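Local coordinates for monosaccharide ABC transporter substrate-binding protein, CUT2 family (Bradyrhizobium sp., PDB 4YHS) that probably binds a monosaccharide or related small solute in the periplasm and delivers it to a CUT2-family ABC transporter for uptake, at residues A[158-171]-A[295-309]. Numbering follows the deposited sequence.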
loop_
_atom_site.group_PDB
_atom_site.type_symbol
_atom_site.label_atom_id
_atom_site.label_comp_id
_atom_site.label_asym_id
_atom_site.label_seq_id
_atom_site.Cartn_x
_atom_site.Cartn_y
_atom_site.Cartn_z
ATOM N N ALA A 158 13.257 -11.563 -3.412
ATOM C CA ALA A 158 13.196 -10.157 -2.992
ATOM C C ALA A 158 11.768 -9.793 -2.641
ATOM O O ALA A 158 10.847 -10.384 -3.184
ATOM C CB ALA A 158 13.676 -9.213 -4.077
ATOM N N LYS A 159 11.622 -8.805 -1.749
ATOM C CA LYS A 159 10.330 -8.221 -1.411
ATOM C C LYS A 159 10.281 -6.752 -1.793
ATOM O O LYS A 159 11.248 -6.003 -1.598
ATOM C CB LYS A 159 10.039 -8.380 0.079
ATOM C CG LYS A 159 9.939 -9.831 0.560
ATOM C CD LYS A 159 9.774 -9.933 2.062
ATOM C CE LYS A 159 9.670 -11.394 2.485
ATOM N NZ LYS A 159 8.305 -11.916 2.220
ATOM N N SER A 160 9.142 -6.354 -2.349
ATOM C CA SER A 160 8.803 -4.951 -2.609
ATOM C C SER A 160 7.441 -4.698 -1.979
ATOM O O SER A 160 6.392 -5.003 -2.578
ATOM C CB SER A 160 8.764 -4.672 -4.098
ATOM O OG SER A 160 8.509 -3.309 -4.340
ATOM N N LEU A 161 7.450 -4.160 -0.772
ATOM C CA LEU A 161 6.227 -4.009 -0.029
ATOM C C LEU A 161 6.418 -3.122 1.198
ATOM O O LEU A 161 7.545 -2.733 1.551
ATOM C CB LEU A 161 5.709 -5.388 0.396
ATOM C CG LEU A 161 6.750 -6.392 0.890
ATOM C CD1 LEU A 161 7.255 -6.035 2.264
ATOM C CD2 LEU A 161 6.112 -7.801 0.909
ATOM N N VAL A 162 5.298 -2.782 1.834
ATOM C CA VAL A 162 5.334 -2.006 3.085
ATOM C C VAL A 162 4.555 -2.726 4.174
ATOM O O VAL A 162 3.922 -3.759 3.904
ATOM C CB VAL A 162 4.754 -0.583 2.895
ATOM C CG1 VAL A 162 5.416 0.088 1.693
ATOM C CG2 VAL A 162 3.223 -0.615 2.721
ATOM N N SER A 163 4.638 -2.193 5.399
ATOM C CA SER A 163 3.872 -2.697 6.555
ATOM C C SER A 163 2.702 -1.808 6.916
ATOM O O SER A 163 2.869 -0.580 6.972
ATOM C CB SER A 163 4.790 -2.809 7.785
ATOM O OG SER A 163 4.054 -3.171 8.949
ATOM N N PHE A 164 1.530 -2.416 7.176
ATOM C CA PHE A 164 0.363 -1.654 7.614
ATOM C C PHE A 164 0.568 -1.153 9.049
ATOM O O PHE A 164 -0.107 -0.227 9.454
ATOM C CB PHE A 164 -0.925 -2.474 7.487
ATOM C CG PHE A 164 -1.729 -2.131 6.246
ATOM C CD1 PHE A 164 -2.461 -0.966 6.187
ATOM C CD2 PHE A 164 -1.716 -2.978 5.148
ATOM C CE1 PHE A 164 -3.180 -0.638 5.048
ATOM C CE2 PHE A 164 -2.445 -2.659 4.018
ATOM C CZ PHE A 164 -3.169 -1.496 3.967
ATOM N N TYR A 165 1.528 -1.730 9.791
ATOM C CA TYR A 165 1.864 -1.160 11.097
ATOM C C TYR A 165 2.342 0.275 10.882
ATOM O O TYR A 165 1.905 1.225 11.552
ATOM C CB TYR A 165 2.953 -1.966 11.813
ATOM C CG TYR A 165 3.359 -1.362 13.142
ATOM C CD1 TYR A 165 4.338 -0.386 13.216
ATOM C CD2 TYR A 165 2.755 -1.761 14.324
ATOM C CE1 TYR A 165 4.703 0.173 14.418
ATOM C CE2 TYR A 165 3.103 -1.186 15.529
ATOM C CZ TYR A 165 4.089 -0.236 15.566
ATOM O OH TYR A 165 4.455 0.314 16.760
ATOM N N THR A 166 3.228 0.434 9.901
ATOM C CA THR A 166 3.812 1.742 9.595
ATOM C C THR A 166 2.781 2.712 9.025
ATOM O O THR A 166 2.820 3.913 9.319
ATOM C CB THR A 166 4.993 1.607 8.587
ATOM O OG1 THR A 166 5.868 0.576 9.033
ATOM C CG2 THR A 166 5.765 2.938 8.439
HETATM N N MSE A 167 1.869 2.229 8.180
HETATM C CA MSE A 167 0.763 3.078 7.749
HETATM C C MSE A 167 -0.052 3.640 8.919
HETATM O O MSE A 167 -0.396 4.838 8.931
HETATM C CB MSE A 167 -0.174 2.320 6.815
HETATM C CG MSE A 167 0.496 1.793 5.558
HETATM SE SE MSE A 167 0.893 3.236 4.298
HETATM C CE MSE A 167 -0.867 3.247 3.414
ATOM N N GLY A 168 -0.424 2.784 9.878
ATOM C CA GLY A 168 -1.142 3.261 11.050
ATOM C C GLY A 168 -0.306 4.220 11.898
ATOM O O GLY A 168 -0.778 5.259 12.370
ATOM N N ALA A 169 0.961 3.867 12.092
ATOM C CA ALA A 169 1.872 4.653 12.903
ATOM C C ALA A 169 2.076 6.064 12.355
ATOM O O ALA A 169 2.051 7.030 13.102
ATOM C CB ALA A 169 3.207 3.951 13.019
ATOM N N GLU A 170 2.247 6.179 11.041
ATOM C CA GLU A 170 2.481 7.479 10.440
ATOM C C GLU A 170 1.228 8.333 10.580
ATOM O O GLU A 170 1.300 9.568 10.794
ATOM C CB GLU A 170 2.913 7.319 8.979
ATOM C CG GLU A 170 4.344 6.807 8.848
ATOM C CD GLU A 170 5.371 7.845 9.302
ATOM O OE1 GLU A 170 5.035 9.045 9.327
ATOM O OE2 GLU A 170 6.502 7.458 9.649
ATOM N N THR A 171 0.072 7.683 10.506
ATOM C CA THR A 171 -1.195 8.399 10.617
ATOM C C THR A 171 -1.302 8.958 12.062
ATOM O O THR A 171 -1.680 10.126 12.293
ATOM C CB THR A 171 -2.389 7.492 10.302
ATOM O OG1 THR A 171 -2.256 6.933 8.983
ATOM C CG2 THR A 171 -3.676 8.313 10.363
ATOM N N PRO A 295 -1.764 8.616 4.755
ATOM C CA PRO A 295 -0.440 8.181 4.286
ATOM C C PRO A 295 -0.508 7.582 2.888
ATOM O O PRO A 295 -1.543 7.026 2.500
ATOM C CB PRO A 295 -0.042 7.113 5.286
ATOM C CG PRO A 295 -1.323 6.501 5.703
ATOM C CD PRO A 295 -2.327 7.666 5.742
ATOM N N ALA A 296 0.595 7.676 2.158
ATOM C CA ALA A 296 0.693 7.007 0.871
ATOM C C ALA A 296 1.796 5.975 0.950
ATOM O O ALA A 296 2.879 6.280 1.448
ATOM C CB ALA A 296 0.962 8.001 -0.226
ATOM N N ASP A 297 1.531 4.783 0.439
ATOM C CA ASP A 297 2.570 3.723 0.376
ATOM C C ASP A 297 3.238 3.662 -0.985
ATOM O O ASP A 297 4.096 2.801 -1.228
ATOM C CB ASP A 297 2.008 2.343 0.745
ATOM C CG ASP A 297 1.114 1.727 -0.329
ATOM O OD1 ASP A 297 0.622 2.441 -1.208
ATOM O OD2 ASP A 297 0.866 0.517 -0.233
ATOM N N SER A 298 2.911 4.628 -1.825
ATOM C CA SER A 298 3.512 4.700 -3.162
ATOM C C SER A 298 3.423 3.325 -3.850
ATOM O O SER A 298 4.445 2.740 -4.260
ATOM C CB SER A 298 4.984 5.154 -3.088
ATOM O OG SER A 298 5.107 6.477 -2.623
HETATM N N MSE A 299 2.214 2.779 -3.949
HETATM C CA MSE A 299 2.062 1.419 -4.499
HETATM C C MSE A 299 2.511 1.306 -5.948
HETATM O O MSE A 299 2.942 0.241 -6.391
HETATM C CB MSE A 299 0.610 0.926 -4.360
HETATM C CG MSE A 299 -0.379 1.214 -5.477
HETATM SE SE MSE A 299 -0.851 3.113 -5.614
HETATM C CE MSE A 299 -2.159 3.312 -4.139
ATOM N N VAL A 300 2.440 2.399 -6.685
ATOM C CA VAL A 300 2.998 2.413 -8.039
ATOM C C VAL A 300 4.503 2.063 -8.025
ATOM O O VAL A 300 4.983 1.211 -8.803
ATOM C CB VAL A 300 2.818 3.790 -8.718
ATOM C CG1 VAL A 300 3.455 3.795 -10.070
ATOM C CG2 VAL A 300 1.356 4.182 -8.850
ATOM N N ILE A 301 5.220 2.724 -7.128
ATOM C CA ILE A 301 6.645 2.521 -6.932
ATOM C C ILE A 301 6.968 1.105 -6.402
ATOM O O ILE A 301 8.008 0.548 -6.751
ATOM C CB ILE A 301 7.236 3.589 -5.967
ATOM C CG1 ILE A 301 6.915 5.038 -6.442
ATOM C CG2 ILE A 301 8.734 3.403 -5.853
ATOM C CD1 ILE A 301 7.325 5.372 -7.892
ATOM N N GLN A 302 6.095 0.516 -5.565
ATOM C CA GLN A 302 6.246 -0.894 -5.209
ATOM C C GLN A 302 6.269 -1.757 -6.468
ATOM O O GLN A 302 7.128 -2.640 -6.591
ATOM C CB GLN A 302 5.142 -1.334 -4.263
ATOM C CG GLN A 302 5.313 -0.733 -2.878
ATOM C CD GLN A 302 4.170 -1.068 -1.960
ATOM O OE1 GLN A 302 3.822 -2.241 -1.782
ATOM N NE2 GLN A 302 3.548 -0.038 -1.380
ATOM N N GLY A 303 5.382 -1.475 -7.416
ATOM C CA GLY A 303 5.404 -2.147 -8.702
ATOM C C GLY A 303 6.697 -1.927 -9.478
ATOM O O GLY A 303 7.318 -2.897 -9.947
ATOM N N ARG A 304 7.111 -0.677 -9.627
ATOM C CA ARG A 304 8.391 -0.385 -10.309
ATOM C C ARG A 304 9.610 -1.090 -9.672
ATOM O O ARG A 304 10.452 -1.606 -10.385
ATOM C CB ARG A 304 8.678 1.124 -10.318
ATOM C CG ARG A 304 7.652 2.019 -11.010
ATOM C CD ARG A 304 8.218 3.422 -11.162
ATOM N NE ARG A 304 7.320 4.367 -11.875
ATOM C CZ ARG A 304 7.378 4.608 -13.184
ATOM N NH1 ARG A 304 8.258 3.956 -13.955
ATOM N NH2 ARG A 304 6.570 5.523 -13.747
ATOM N N ILE A 305 9.719 -1.048 -8.339
ATOM C CA ILE A 305 10.841 -1.659 -7.643
ATOM C C ILE A 305 10.892 -3.165 -7.887
ATOM O O ILE A 305 11.969 -3.712 -8.085
ATOM C CB ILE A 305 10.791 -1.362 -6.121
ATOM C CG1 ILE A 305 11.227 0.095 -5.905
ATOM C CG2 ILE A 305 11.735 -2.305 -5.321
ATOM C CD1 ILE A 305 11.022 0.611 -4.539
ATOM N N ALA A 306 9.738 -3.834 -7.881
ATOM C CA ALA A 306 9.696 -5.276 -8.156
ATOM C C ALA A 306 10.295 -5.612 -9.522
ATOM O O ALA A 306 11.031 -6.576 -9.669
ATOM C CB ALA A 306 8.263 -5.783 -8.100
ATOM N N VAL A 307 9.963 -4.810 -10.526
ATOM C CA VAL A 307 10.509 -5.018 -11.852
ATOM C C VAL A 307 12.015 -4.783 -11.838
ATOM O O VAL A 307 12.780 -5.613 -12.359
ATOM C CB VAL A 307 9.846 -4.100 -12.896
ATOM C CG1 VAL A 307 10.586 -4.144 -14.259
ATOM C CG2 VAL A 307 8.390 -4.492 -13.076
ATOM N N ASP A 308 12.451 -3.670 -11.246
ATOM C CA ASP A 308 13.886 -3.386 -11.164
ATOM C C ASP A 308 14.656 -4.484 -10.435
ATOM O O ASP A 308 15.718 -4.931 -10.886
ATOM C CB ASP A 308 14.148 -2.054 -10.464
ATOM C CG ASP A 308 15.624 -1.658 -10.514
ATOM O OD1 ASP A 308 16.163 -1.562 -11.630
ATOM O OD2 ASP A 308 16.256 -1.452 -9.452
ATOM N N GLN A 309 14.112 -4.928 -9.309
ATOM C CA GLN A 309 14.692 -6.030 -8.579
ATOM C C GLN A 309 14.853 -7.294 -9.465
ATOM O O GLN A 309 15.911 -7.941 -9.470
ATOM C CB GLN A 309 13.822 -6.360 -7.366
ATOM C CG GLN A 309 14.012 -5.460 -6.131
ATOM C CD GLN A 309 12.947 -5.709 -5.105
ATOM O OE1 GLN A 309 11.822 -6.069 -5.456
ATOM N NE2 GLN A 309 13.297 -5.578 -3.833
HETATM O O HOH W 1 2.730 -3.227 0.553
#
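Ala158 turns its CB against the side-chain amide of Gln309, 3.7 Å from NE2. The same amide donates to the backbone of Lys159. Gln309 NE2 to Lys159 O is 3.1 Å and almost straight at 175°, with the oxygen in the amide plane but the donor well above the carbonyl plane. Val320 O is a second acceptor for this NE2. Ser160 OG, set opposite the backbone N (chi1 -177°), donates to Gln302 O over 2.7 Å, in the carbonyl plane on a lone pair. That oxygen also takes the helical Ala306 N. Ser160 OG also touches Ile305 CB and CG2.

Leu161 passes its CA 3.5 Å from OE1 of Gln302, whose chain is extended beyond CG. A water bridges this OE1 to Val162 N. Gln302 NE2 donates to Asp297 O at 2.9 Å and more weakly to Asp297 OD2, which also bonds Tyr72. A leucine in place of Gln302 would probably leave Asp297 O without this donor and the water without its acceptor. Val162 splits its branches: CG1 meets Gln302 NE2 at 3.6 Å, CG2 meets Asp297 CB.

Met167, a selenomethionine bent at chi2 and chi3, sets SE 3.8 Å from Asp297 CB and CE against Pro295 CG and O. Thr171 OG1 touches Pro295 CD and donates back to Met167 O.

Helix 299-314 packs on strand 158-160 in one lobe. Two of the interlobe connections of the two-lobed periplasmic binding protein fold probably run side by side here, in opposite directions. The Asp297 side chain is about 5 Å from a bound Bis-Tris, probably from the crystallisation liquor, consistent with a place beside the ligand cleft.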